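Local coordinates for periplasmic binding protein component of an ABC type zinc uptake transporter (Synechocystis sp., PDB 1PQ4) that binds zinc in the periplasm and probably delivers it to an ABC-type transporter for uptake into the cell, at residues M3-S8 against K150-L155; Y14-I19 against T146-E151; L136-V141 against E175-E180; Q179-I184 against S275-V280. One frame throughout, in Å; residues are numbered along the deposited sequence.

Interaction 1: M3-S8 against K150-L155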
loop_
_atom_site.group_PDB
_atom_site.type_symbol
_atom_site.label_atom_id
_atom_site.label_comp_id
_atom_site.label_asym_id
_atom_site.label_seq_id
_atom_site.Cartn_x
_atom_site.Cartn_y
_atom_site.Cartn_z
ATOM N N MET A 3 -10.947 -21.774 -1.586
ATOM C CA MET A 3 -10.532 -21.308 -2.890
ATOM C C MET A 3 -9.073 -20.799 -2.790
ATOM O O MET A 3 -8.743 -20.035 -1.895
ATOM C CB MET A 3 -11.434 -20.155 -3.279
ATOM C CG MET A 3 -11.331 -19.548 -4.632
ATOM S SD MET A 3 -13.062 -18.985 -5.056
ATOM C CE MET A 3 -13.824 -20.557 -5.106
ATOM N N ASP A 4 -8.217 -21.231 -3.706
ATOM C CA ASP A 4 -6.829 -20.752 -3.761
ATOM C C ASP A 4 -6.815 -19.444 -4.516
ATOM O O ASP A 4 -7.210 -19.389 -5.681
ATOM C CB ASP A 4 -5.943 -21.738 -4.501
ATOM C CG ASP A 4 -5.569 -22.912 -3.634
ATOM O OD1 ASP A 4 -5.000 -22.656 -2.564
ATOM O OD2 ASP A 4 -5.854 -24.061 -4.000
ATOM N N ILE A 5 -6.308 -18.410 -3.855
ATOM C CA ILE A 5 -6.266 -17.064 -4.416
ATOM C C ILE A 5 -4.887 -16.513 -4.193
ATOM O O ILE A 5 -4.303 -16.684 -3.120
ATOM C CB ILE A 5 -7.297 -16.135 -3.677
ATOM C CG1 ILE A 5 -8.702 -16.718 -3.865
ATOM C CG2 ILE A 5 -7.250 -14.668 -4.214
ATOM C CD1 ILE A 5 -9.813 -16.030 -3.075
ATOM N N THR A 6 -4.365 -15.856 -5.210
ATOM C CA THR A 6 -3.068 -15.246 -5.110
ATOM C C THR A 6 -3.266 -13.758 -5.183
ATOM O O THR A 6 -4.118 -13.216 -5.958
ATOM C CB THR A 6 -2.137 -15.738 -6.264
ATOM O OG1 THR A 6 -1.888 -17.142 -6.106
ATOM C CG2 THR A 6 -0.802 -15.029 -6.194
ATOM N N VAL A 7 -2.506 -13.048 -4.359
ATOM C CA VAL A 7 -2.584 -11.600 -4.417
ATOM C C VAL A 7 -1.172 -11.064 -4.670
ATOM O O VAL A 7 -0.192 -11.786 -4.492
ATOM C CB VAL A 7 -3.129 -10.991 -3.108
ATOM C CG1 VAL A 7 -4.525 -11.592 -2.804
ATOM C CG2 VAL A 7 -2.137 -11.276 -1.965
ATOM N N SER A 8 -1.083 -9.808 -5.070
ATOM C CA SER A 8 0.217 -9.215 -5.360
ATOM C C SER A 8 1.073 -8.886 -4.145
ATOM O O SER A 8 2.228 -9.265 -4.094
ATOM C CB SER A 8 0.040 -7.939 -6.183
ATOM O OG SER A 8 -0.404 -8.245 -7.499
ATOM N N LYS A 150 -17.592 -8.878 -4.040
ATOM C CA LYS A 150 -18.545 -9.076 -5.152
ATOM C C LYS A 150 -17.955 -10.109 -6.119
ATOM O O LYS A 150 -18.652 -11.032 -6.546
ATOM C CB LYS A 150 -18.794 -7.728 -5.873
ATOM C CG LYS A 150 -19.518 -7.852 -7.226
ATOM C CD LYS A 150 -19.406 -6.581 -8.079
ATOM C CE LYS A 150 -19.838 -6.844 -9.537
ATOM N NZ LYS A 150 -19.104 -7.993 -10.199
ATOM N N GLU A 151 -16.665 -9.994 -6.463
ATOM C CA GLU A 151 -16.101 -10.982 -7.371
ATOM C C GLU A 151 -15.974 -12.349 -6.775
ATOM O O GLU A 151 -16.178 -13.348 -7.484
ATOM C CB GLU A 151 -14.759 -10.522 -7.917
ATOM C CG GLU A 151 -14.915 -9.253 -8.685
ATOM C CD GLU A 151 -15.271 -9.476 -10.154
ATOM O OE1 GLU A 151 -16.082 -10.369 -10.466
ATOM O OE2 GLU A 151 -14.728 -8.733 -10.992
ATOM N N LEU A 152 -15.643 -12.438 -5.481
ATOM C CA LEU A 152 -15.523 -13.761 -4.836
ATOM C C LEU A 152 -16.895 -14.459 -4.744
ATOM O O LEU A 152 -16.996 -15.714 -4.802
ATOM C CB LEU A 152 -14.928 -13.648 -3.409
ATOM C CG LEU A 152 -13.413 -13.332 -3.350
ATOM C CD1 LEU A 152 -12.910 -13.330 -1.894
ATOM C CD2 LEU A 152 -12.696 -14.372 -4.210
ATOM N N ALA A 153 -17.947 -13.665 -4.529
ATOM C CA ALA A 153 -19.300 -14.242 -4.437
ATOM C C ALA A 153 -19.726 -14.810 -5.810
ATOM O O ALA A 153 -20.482 -15.769 -5.869
ATOM C CB ALA A 153 -20.322 -13.158 -3.941
ATOM N N GLU A 154 -19.215 -14.219 -6.898
ATOM C CA GLU A 154 -19.510 -14.693 -8.253
ATOM C C GLU A 154 -18.772 -15.995 -8.515
ATOM O O GLU A 154 -19.253 -16.868 -9.218
ATOM C CB GLU A 154 -19.054 -13.668 -9.285
ATOM C CG GLU A 154 -19.832 -12.367 -9.276
ATOM C CD GLU A 154 -21.274 -12.564 -9.690
ATOM O OE1 GLU A 154 -21.501 -13.254 -10.712
ATOM O OE2 GLU A 154 -22.171 -12.028 -9.001
ATOM N N LEU A 155 -17.595 -16.141 -7.933
ATOM C CA LEU A 155 -16.810 -17.343 -8.114
ATOM C C LEU A 155 -17.279 -18.471 -7.216
ATOM O O LEU A 155 -17.105 -19.663 -7.532
ATOM C CB LEU A 155 -15.344 -17.023 -7.774
ATOM C CG LEU A 155 -14.190 -17.103 -8.777
ATOM C CD1 LEU A 155 -14.674 -17.109 -10.209
ATOM C CD2 LEU A 155 -13.251 -15.945 -8.500
#
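Met3 and Leu155 are the residues whose CA atoms come nearest between strand 3-7 and the end of helix 138-155, and these are still 9.1 Å apart. At that spacing the backbones do not meet; side chains bridge the gap, and the two segments bury only 156 Å² between them. Met3 and Ile5, alternate residues of the strand, both project their CB atoms toward the helix, while Asp4 and Thr6 point to the other side of the sheet. The tighter pair joins Ile5 and Leu152 tip to tip, CD1 of Ile5 lying 3.5 Å from CD2 of Leu152. Ile5 reaches this far because its chain is extended beyond CB (chi2 173°), which carries CD1 outward. Met3 meets Leu155 differently: the two side chains cross at about a right angle, with SD of Met3 4.1 Å from CB of Leu155. Val24 and Val56, on the neighbouring strands 24-28 and 54-57, also touch Ile5, and Leu16 and Ile19 of helix 10-20 cover Leu152. A helix laid by its apolar residues against one face of a parallel sheet is characteristic of the alpha/beta lobes of metal-binding proteins in this solute-binding family.

Interaction 2: Y14-I19 against T146-E151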
loop_
_atom_site.group_PDB
_atom_site.type_symbol
_atom_site.label_atom_id
_atom_site.label_comp_id
_atom_site.label_asym_id
_atom_site.label_seq_id
_atom_site.Cartn_x
_atom_site.Cartn_y
_atom_site.Cartn_z
ATOM N N TYR A 14 -4.256 -9.390 4.002
ATOM C CA TYR A 14 -5.056 -8.939 5.138
ATOM C C TYR A 14 -6.531 -8.715 4.651
ATOM O O TYR A 14 -7.491 -9.132 5.297
ATOM C CB TYR A 14 -4.482 -7.625 5.662
ATOM C CG TYR A 14 -5.207 -7.051 6.866
ATOM C CD1 TYR A 14 -4.866 -7.452 8.168
ATOM C CD2 TYR A 14 -6.243 -6.132 6.706
ATOM C CE1 TYR A 14 -5.535 -6.951 9.268
ATOM C CE2 TYR A 14 -6.954 -5.622 7.818
ATOM C CZ TYR A 14 -6.571 -6.050 9.091
ATOM O OH TYR A 14 -7.224 -5.608 10.195
ATOM N N PHE A 15 -6.673 -8.028 3.529
ATOM C CA PHE A 15 -7.995 -7.729 2.972
ATOM C C PHE A 15 -8.694 -9.045 2.651
ATOM O O PHE A 15 -9.867 -9.231 2.965
ATOM C CB PHE A 15 -7.862 -6.949 1.679
ATOM C CG PHE A 15 -7.110 -5.654 1.794
ATOM C CD1 PHE A 15 -6.619 -5.043 0.616
ATOM C CD2 PHE A 15 -6.897 -5.032 3.016
ATOM C CE1 PHE A 15 -5.925 -3.841 0.660
ATOM C CE2 PHE A 15 -6.196 -3.797 3.086
ATOM C CZ PHE A 15 -5.708 -3.209 1.915
ATOM N N LEU A 16 -7.981 -9.959 1.996
ATOM C CA LEU A 16 -8.601 -11.230 1.653
ATOM C C LEU A 16 -8.998 -12.048 2.856
ATOM O O LEU A 16 -10.048 -12.732 2.834
ATOM C CB LEU A 16 -7.698 -12.082 0.748
ATOM C CG LEU A 16 -7.918 -11.815 -0.756
ATOM C CD1 LEU A 16 -9.283 -12.355 -1.196
ATOM C CD2 LEU A 16 -7.888 -10.291 -1.020
ATOM N N GLU A 17 -8.131 -12.055 3.875
ATOM C CA GLU A 17 -8.461 -12.814 5.103
ATOM C C GLU A 17 -9.742 -12.241 5.734
ATOM O O GLU A 17 -10.579 -12.983 6.197
ATOM C CB GLU A 17 -7.309 -12.722 6.117
ATOM C CG GLU A 17 -7.498 -13.549 7.411
ATOM C CD GLU A 17 -7.775 -15.027 7.162
ATOM O OE1 GLU A 17 -7.324 -15.586 6.125
ATOM O OE2 GLU A 17 -8.451 -15.646 8.031
ATOM N N LYS A 18 -9.873 -10.927 5.765
ATOM C CA LYS A 18 -11.050 -10.283 6.368
ATOM C C LYS A 18 -12.329 -10.603 5.576
ATOM O O LYS A 18 -13.402 -10.829 6.132
ATOM C CB LYS A 18 -10.852 -8.759 6.366
ATOM C CG LYS A 18 -9.875 -8.284 7.444
ATOM C CD LYS A 18 -10.588 -8.362 8.827
ATOM C CE LYS A 18 -9.613 -8.174 10.015
ATOM N NZ LYS A 18 -10.387 -7.903 11.278
ATOM N N ILE A 19 -12.192 -10.633 4.264
ATOM C CA ILE A 19 -13.369 -10.852 3.407
ATOM C C ILE A 19 -13.712 -12.318 3.254
ATOM O O ILE A 19 -14.880 -12.718 3.302
ATOM C CB ILE A 19 -13.088 -10.230 2.033
ATOM C CG1 ILE A 19 -13.060 -8.713 2.160
ATOM C CG2 ILE A 19 -14.138 -10.726 0.968
ATOM C CD1 ILE A 19 -12.482 -7.985 0.954
ATOM N N THR A 146 -15.129 -4.007 -1.427
ATOM C CA THR A 146 -16.450 -4.260 -2.040
ATOM C C THR A 146 -16.295 -5.015 -3.377
ATOM O O THR A 146 -16.955 -6.004 -3.619
ATOM C CB THR A 146 -17.173 -2.940 -2.221
ATOM O OG1 THR A 146 -17.335 -2.361 -0.930
ATOM C CG2 THR A 146 -18.560 -3.129 -2.885
ATOM N N THR A 147 -15.355 -4.570 -4.204
ATOM C CA THR A 147 -15.094 -5.176 -5.506
ATOM C C THR A 147 -14.644 -6.594 -5.281
ATOM O O THR A 147 -15.121 -7.526 -5.927
ATOM C CB THR A 147 -14.008 -4.365 -6.269
ATOM O OG1 THR A 147 -14.504 -3.042 -6.535
ATOM C CG2 THR A 147 -13.617 -5.060 -7.604
ATOM N N ILE A 148 -13.716 -6.796 -4.346
ATOM C CA ILE A 148 -13.258 -8.159 -4.124
ATOM C C ILE A 148 -14.364 -9.118 -3.660
ATOM O O ILE A 148 -14.488 -10.254 -4.171
ATOM C CB ILE A 148 -12.071 -8.155 -3.110
ATOM C CG1 ILE A 148 -10.885 -7.349 -3.705
ATOM C CG2 ILE A 148 -11.685 -9.587 -2.773
ATOM C CD1 ILE A 148 -9.769 -7.027 -2.716
ATOM N N ALA A 149 -15.163 -8.687 -2.681
ATOM C CA ALA A 149 -16.215 -9.556 -2.150
ATOM C C ALA A 149 -17.215 -9.893 -3.267
ATOM O O ALA A 149 -17.628 -11.033 -3.410
ATOM C CB ALA A 149 -16.949 -8.854 -0.981
ATOM N N LYS A 150 -17.592 -8.878 -4.040
ATOM C CA LYS A 150 -18.545 -9.076 -5.152
ATOM C C LYS A 150 -17.955 -10.109 -6.119
ATOM O O LYS A 150 -18.652 -11.032 -6.546
ATOM C CB LYS A 150 -18.794 -7.728 -5.873
ATOM C CG LYS A 150 -19.518 -7.852 -7.226
ATOM C CD LYS A 150 -19.406 -6.581 -8.079
ATOM C CE LYS A 150 -19.838 -6.844 -9.537
ATOM N NZ LYS A 150 -19.104 -7.993 -10.199
ATOM N N GLU A 151 -16.665 -9.994 -6.463
ATOM C CA GLU A 151 -16.101 -10.982 -7.371
ATOM C C GLU A 151 -15.974 -12.349 -6.775
ATOM O O GLU A 151 -16.178 -13.348 -7.484
ATOM C CB GLU A 151 -14.759 -10.522 -7.917
ATOM C CG GLU A 151 -14.915 -9.253 -8.685
ATOM C CD GLU A 151 -15.271 -9.476 -10.154
ATOM O OE1 GLU A 151 -16.082 -10.369 -10.466
ATOM O OE2 GLU A 151 -14.728 -8.733 -10.992
#
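Ile19 meets two residues of helix 146-151 with separate methyls. With CG2 anti to the backbone N and CG1 anti to the carbonyl carbon (chi1 -69°), the side chain forks: CG2 settles 3.9 Å from CB of Ala149, whereas CD1 comes to 4.1 Å from CB of Ile148. The small Ala149 permits the near approach, and its CA is the one closest to that of Ile19, at 6.4 Å. Ile148 answers with the same rotamer, and its side chain crosses those of both Ile19 and Leu16 at about a right angle. Leu16 straddles it, CD1 lying 4.0 Å from CG2 of Ile148 and CD2 lying 4.1 Å from CD1 of Ile148. Four buried residues thus interleave between helices whose local axes pass 10.4 Å apart at a crossing angle of -53°. In the fold this joins helix 10-20, the helix of the beta-alpha-beta crossover between the adjacent parallel strands 3-7 and 24-28, to the long helix 138-155. Cutting Ile19 back to an alanine removes both CG2 and CD1, so a gap is likely to open beside Ile148 and Ala149 would probably lose its contact on this side. Phe15 lies at the margin, its ring edge-to-face with Trp273. On the flank of the contact, Leu167 of helix 160-185 packs on Ala149, and Lys18 forms a salt bridge with Glu173 of that same helix.

Interaction 3: L136-V141 against E175-E180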
loop_
_atom_site.group_PDB
_atom_site.type_symbol
_atom_site.label_atom_id
_atom_site.label_comp_id
_atom_site.label_asym_id
_atom_site.label_seq_id
_atom_site.Cartn_x
_atom_site.Cartn_y
_atom_site.Cartn_z
ATOM N N LEU A 136 -3.217 2.049 0.882
ATOM C CA LEU A 136 -2.890 2.688 2.155
ATOM C C LEU A 136 -3.914 3.738 2.549
ATOM O O LEU A 136 -3.682 4.535 3.450
ATOM C CB LEU A 136 -1.463 3.279 2.093
ATOM C CG LEU A 136 -0.432 2.130 1.979
ATOM C CD1 LEU A 136 0.906 2.713 1.518
ATOM C CD2 LEU A 136 -0.280 1.365 3.290
ATOM N N SER A 137 -5.044 3.765 1.835
ATOM C CA SER A 137 -6.145 4.692 2.153
ATOM C C SER A 137 -7.327 3.865 2.660
ATOM O O SER A 137 -7.929 3.101 1.877
ATOM C CB SER A 137 -6.589 5.436 0.889
ATOM O OG SER A 137 -7.813 6.117 1.135
ATOM N N PRO A 138 -7.697 3.978 3.959
ATOM C CA PRO A 138 -8.858 3.172 4.427
ATOM C C PRO A 138 -10.120 3.452 3.563
ATOM O O PRO A 138 -10.921 2.560 3.314
ATOM C CB PRO A 138 -9.114 3.674 5.865
ATOM C CG PRO A 138 -7.695 4.053 6.342
ATOM C CD PRO A 138 -7.090 4.749 5.061
ATOM N N THR A 139 -10.259 4.691 3.136
ATOM C CA THR A 139 -11.424 5.096 2.326
ATOM C C THR A 139 -11.447 4.323 1.008
ATOM O O THR A 139 -12.462 3.753 0.631
ATOM C CB THR A 139 -11.354 6.631 2.122
ATOM O OG1 THR A 139 -11.631 7.227 3.391
ATOM C CG2 THR A 139 -12.401 7.160 1.120
ATOM N N LEU A 140 -10.310 4.275 0.331
ATOM C CA LEU A 140 -10.238 3.560 -0.934
ATOM C C LEU A 140 -10.249 2.057 -0.703
ATOM O O LEU A 140 -10.696 1.293 -1.556
ATOM C CB LEU A 140 -8.982 4.008 -1.695
ATOM C CG LEU A 140 -9.007 5.404 -2.288
ATOM C CD1 LEU A 140 -9.202 6.417 -1.206
ATOM C CD2 LEU A 140 -7.638 5.668 -2.994
ATOM N N VAL A 141 -9.807 1.599 0.468
ATOM C CA VAL A 141 -9.862 0.158 0.673
ATOM C C VAL A 141 -11.300 -0.317 0.797
ATOM O O VAL A 141 -11.584 -1.475 0.535
ATOM C CB VAL A 141 -8.970 -0.272 1.913
ATOM C CG1 VAL A 141 -9.214 -1.741 2.320
ATOM C CG2 VAL A 141 -7.477 -0.144 1.453
ATOM N N GLU A 175 -14.290 2.100 8.745
ATOM C CA GLU A 175 -14.775 3.428 9.143
ATOM C C GLU A 175 -14.249 3.763 10.512
ATOM O O GLU A 175 -13.855 4.887 10.782
ATOM C CB GLU A 175 -16.314 3.493 9.187
ATOM C CG GLU A 175 -16.857 4.381 8.111
ATOM C CD GLU A 175 -16.199 5.749 8.121
ATOM O OE1 GLU A 175 -16.640 6.626 8.892
ATOM O OE2 GLU A 175 -15.222 5.948 7.378
ATOM N N ARG A 176 -14.236 2.777 11.386
ATOM C CA ARG A 176 -13.723 3.002 12.745
ATOM C C ARG A 176 -12.210 3.349 12.677
ATOM O O ARG A 176 -11.755 4.312 13.281
ATOM C CB ARG A 176 -14.001 1.753 13.584
ATOM C CG ARG A 176 -13.416 1.757 14.984
ATOM C CD ARG A 176 -13.097 0.314 15.254
ATOM N NE ARG A 176 -12.471 0.014 16.526
ATOM C CZ ARG A 176 -11.975 -1.187 16.805
ATOM N NH1 ARG A 176 -12.054 -2.146 15.884
ATOM N NH2 ARG A 176 -11.410 -1.431 17.985
ATOM N N LEU A 177 -11.459 2.612 11.858
ATOM C CA LEU A 177 -10.032 2.906 11.668
ATOM C C LEU A 177 -9.850 4.304 11.110
ATOM O O LEU A 177 -8.989 5.077 11.553
ATOM C CB LEU A 177 -9.446 1.895 10.717
ATOM C CG LEU A 177 -7.974 2.120 10.364
ATOM C CD1 LEU A 177 -7.103 1.893 11.598
ATOM C CD2 LEU A 177 -7.589 1.085 9.305
ATOM N N ASN A 178 -10.669 4.651 10.113
ATOM C CA ASN A 178 -10.588 5.974 9.523
ATOM C C ASN A 178 -10.783 7.102 10.546
ATOM O O ASN A 178 -10.075 8.133 10.519
ATOM C CB ASN A 178 -11.638 6.094 8.395
ATOM C CG ASN A 178 -11.645 7.468 7.743
ATOM O OD1 ASN A 178 -10.609 7.971 7.305
ATOM N ND2 ASN A 178 -12.822 8.072 7.661
ATOM N N GLN A 179 -11.785 6.948 11.409
ATOM C CA GLN A 179 -12.040 7.951 12.457
ATOM C C GLN A 179 -10.830 8.015 13.423
ATOM O O GLN A 179 -10.400 9.099 13.856
ATOM C CB GLN A 179 -13.297 7.552 13.295
ATOM C CG GLN A 179 -14.454 8.555 13.246
ATOM C CD GLN A 179 -15.121 8.756 14.630
ATOM O OE1 GLN A 179 -15.318 7.793 15.395
ATOM N NE2 GLN A 179 -15.476 10.011 14.947
ATOM N N GLU A 180 -10.318 6.844 13.779
ATOM C CA GLU A 180 -9.194 6.755 14.707
ATOM C C GLU A 180 -7.961 7.454 14.121
ATOM O O GLU A 180 -7.301 8.235 14.803
ATOM C CB GLU A 180 -8.903 5.282 14.971
ATOM C CG GLU A 180 -8.131 4.980 16.211
ATOM C CD GLU A 180 -8.035 3.481 16.452
ATOM O OE1 GLU A 180 -9.019 2.773 16.134
ATOM O OE2 GLU A 180 -6.994 3.016 16.968
#
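Pro138 packs against helix 175-180 with its ring, and this apolar side is the closer-knit half of the contact. CG of Pro138 lies 4.2 Å from CD2 of Leu177, the ring and the leucine crossing at about a right angle, and CB of Pro138 is 4.3 Å from CB of Asn178. Leu177 has its CG anti to the backbone N, and a chi2 of 67° then turns CD2 onto the proline. The CA atoms of Pro138 and Asn178 approach to 6.1 Å, and both Pro138 and Leu177 are buried. Pro138 opens helix 138-155, directly after Ser137 at the N-cap, a position where proline is well tolerated since its missing N-H is not needed by the helix. This end of the helix follows the loop carrying the zinc ligand His133, whose side chain is about 11 Å from that of Pro138. The other half is looser and partly exposed: OG1 of Thr139 stands 4.1 Å from OD1 of Asn178, too far for a bond. Asn178 instead spends its amide on other partners. ND2 donates to OE2 of Glu175 at 3.2 Å; the N-H...O angle of 138° makes this a bent bond, and the acceptor lies 29° out of the Asn178 amide plane. OE2 of Glu175 also forms a salt bridge with Lys142. OD1 of Asn178 is hydrogen-bonded to the hydroxyl of Tyr207. A leucine in place of Asn178 would probably leave that hydroxyl and the Glu175 carboxylate each short of a partner.

Interaction 4: Q179-I184 against S275-V280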
loop_
_atom_site.group_PDB
_atom_site.type_symbol
_atom_site.label_atom_id
_atom_site.label_comp_id
_atom_site.label_asym_id
_atom_site.label_seq_id
_atom_site.Cartn_x
_atom_site.Cartn_y
_atom_site.Cartn_z
ATOM N N GLN A 179 -11.785 6.948 11.409
ATOM C CA GLN A 179 -12.040 7.951 12.457
ATOM C C GLN A 179 -10.830 8.015 13.423
ATOM O O GLN A 179 -10.400 9.099 13.856
ATOM C CB GLN A 179 -13.297 7.552 13.295
ATOM C CG GLN A 179 -14.454 8.555 13.246
ATOM C CD GLN A 179 -15.121 8.756 14.630
ATOM O OE1 GLN A 179 -15.318 7.793 15.395
ATOM N NE2 GLN A 179 -15.476 10.011 14.947
ATOM N N GLU A 180 -10.318 6.844 13.779
ATOM C CA GLU A 180 -9.194 6.755 14.707
ATOM C C GLU A 180 -7.961 7.454 14.121
ATOM O O GLU A 180 -7.301 8.235 14.803
ATOM C CB GLU A 180 -8.903 5.282 14.971
ATOM C CG GLU A 180 -8.131 4.980 16.211
ATOM C CD GLU A 180 -8.035 3.481 16.452
ATOM O OE1 GLU A 180 -9.019 2.773 16.134
ATOM O OE2 GLU A 180 -6.994 3.016 16.968
ATOM N N LEU A 181 -7.643 7.189 12.855
ATOM C CA LEU A 181 -6.474 7.841 12.237
ATOM C C LEU A 181 -6.683 9.344 12.141
ATOM O O LEU A 181 -5.757 10.125 12.371
ATOM C CB LEU A 181 -6.195 7.259 10.836
ATOM C CG LEU A 181 -5.889 5.757 10.825
ATOM C CD1 LEU A 181 -5.610 5.283 9.366
ATOM C CD2 LEU A 181 -4.684 5.464 11.701
ATOM N N GLY A 182 -7.909 9.759 11.824
ATOM C CA GLY A 182 -8.202 11.179 11.732
ATOM C C GLY A 182 -8.031 11.873 13.086
ATOM O O GLY A 182 -7.574 13.017 13.148
ATOM N N GLN A 183 -8.382 11.188 14.177
ATOM C CA GLN A 183 -8.243 11.778 15.508
ATOM C C GLN A 183 -6.745 11.975 15.847
ATOM O O GLN A 183 -6.337 12.989 16.403
ATOM C CB GLN A 183 -8.899 10.886 16.563
ATOM C CG GLN A 183 -10.419 10.891 16.459
ATOM C CD GLN A 183 -11.111 10.123 17.571
ATOM O OE1 GLN A 183 -10.828 8.942 17.808
ATOM N NE2 GLN A 183 -12.042 10.794 18.258
ATOM N N ILE A 184 -5.943 10.988 15.514
ATOM C CA ILE A 184 -4.499 11.073 15.728
ATOM C C ILE A 184 -3.882 12.215 14.923
ATOM O O ILE A 184 -3.074 12.971 15.447
ATOM C CB ILE A 184 -3.814 9.731 15.317
ATOM C CG1 ILE A 184 -4.292 8.631 16.258
ATOM C CG2 ILE A 184 -2.269 9.869 15.287
ATOM C CD1 ILE A 184 -4.029 7.214 15.763
ATOM N N SER A 275 -3.032 -2.392 12.173
ATOM C CA SER A 275 -2.154 -1.911 13.241
ATOM C C SER A 275 -0.968 -1.168 12.654
ATOM O O SER A 275 -0.496 -0.213 13.245
ATOM C CB SER A 275 -1.724 -3.073 14.155
ATOM O OG SER A 275 -0.835 -3.927 13.487
ATOM N N ASN A 276 -0.484 -1.563 11.470
ATOM C CA ASN A 276 0.628 -0.797 10.849
ATOM C C ASN A 276 0.202 0.627 10.528
ATOM O O ASN A 276 0.942 1.585 10.788
ATOM C CB ASN A 276 1.070 -1.477 9.544
ATOM C CG ASN A 276 2.265 -0.764 8.882
ATOM O OD1 ASN A 276 2.180 -0.260 7.752
ATOM N ND2 ASN A 276 3.368 -0.708 9.596
ATOM N N LEU A 277 -1.006 0.804 9.971
ATOM C CA LEU A 277 -1.444 2.156 9.633
ATOM C C LEU A 277 -1.558 3.034 10.890
ATOM O O LEU A 277 -1.283 4.221 10.834
ATOM C CB LEU A 277 -2.792 2.144 8.937
ATOM C CG LEU A 277 -2.715 2.038 7.430
ATOM C CD1 LEU A 277 -4.194 2.296 6.886
ATOM C CD2 LEU A 277 -1.723 3.078 6.893
ATOM N N LYS A 278 -1.999 2.454 12.000
ATOM C CA LYS A 278 -2.092 3.247 13.223
ATOM C C LYS A 278 -0.688 3.597 13.705
ATOM O O LYS A 278 -0.448 4.712 14.152
ATOM C CB LYS A 278 -2.819 2.485 14.333
ATOM C CG LYS A 278 -4.252 2.216 14.011
ATOM C CD LYS A 278 -4.953 1.534 15.183
ATOM C CE LYS A 278 -5.914 0.454 14.700
ATOM N NZ LYS A 278 -6.857 0.150 15.801
ATOM N N ALA A 279 0.248 2.660 13.598
ATOM C CA ALA A 279 1.628 2.977 14.008
ATOM C C ALA A 279 2.176 4.092 13.124
ATOM O O ALA A 279 2.891 4.990 13.605
ATOM C CB ALA A 279 2.528 1.722 13.913
ATOM N N VAL A 280 1.858 4.046 11.817
ATOM C CA VAL A 280 2.334 5.081 10.899
ATOM C C VAL A 280 1.836 6.452 11.293
ATOM O O VAL A 280 2.604 7.451 11.335
ATOM C CB VAL A 280 1.922 4.791 9.398
ATOM C CG1 VAL A 280 2.223 6.004 8.513
ATOM C CG2 VAL A 280 2.748 3.586 8.887
#
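Glu180 and Lys278 meet at their charged ends, their side chains running obliquely across each other. NZ of Lys278 lies 3.1 Å from OE2 of Glu180, a salt bridge that meets the carboxylate on its syn side and 29° out of its plane, while the second bond, to OE1 of Glu180 at 3.4 Å, is weak. The ammonium therefore leans on one oxygen more than the other. A bend at chi3 (-140°) in the lysine helps bring its end to the acid, and the chain passes close on the way, with CD of Lys278 3.1 Å from OE2 of Glu180. Only that end is polar: CG of Lys278 packs 4.0 Å from CD2 of Leu181, and the same CD2 is 3.7 Å from CA of Lys278. CD1 of Leu181 meets CD1 of Leu277 at 4.1 Å, the two leucines crossing at about a right angle. The helices that position these groups run nearly parallel, their local axes 12° apart in direction. Further out, Pro138 touches both leucines, Tyr207 packs on Leu181 and Trp200 on Leu277, whose side chain is about 13 Å from the bound zinc. Helix 160-185 leads from the N-terminal part of the chain into the second alpha/beta lobe, consistent with the long linking helix of this family. The lysine's aliphatic stem and Leu181 thus pack together while the carboxylate holds the ammonium, and the ion pair lies on the partly exposed side, where solvent would probably weaken it.

How the interactions relate
Helix 138-155 takes part in interactions 1, 2 and 3, and helix 160-185 in interactions 3 and 4, so the four contacts form a chain of packing from the N-terminal sheet to the C-terminal helix 273-288. Interaction 2 is the buried core member, while the others are only partly buried. Interactions 1 and 2 are wholly apolar and adjoin through Leu152 and Leu16, 3.8 Å apart at their CD1 atoms. Interactions 3 and 4 mix apolar packing with polar groups toward their partly exposed sides, and meet where CG of Pro138 lies 3.9 Å from CD1 of Leu181. Phe15 and Val141 connect interaction 2 to interaction 3. Of the four, only interaction 4 carries a salt bridge between its segments.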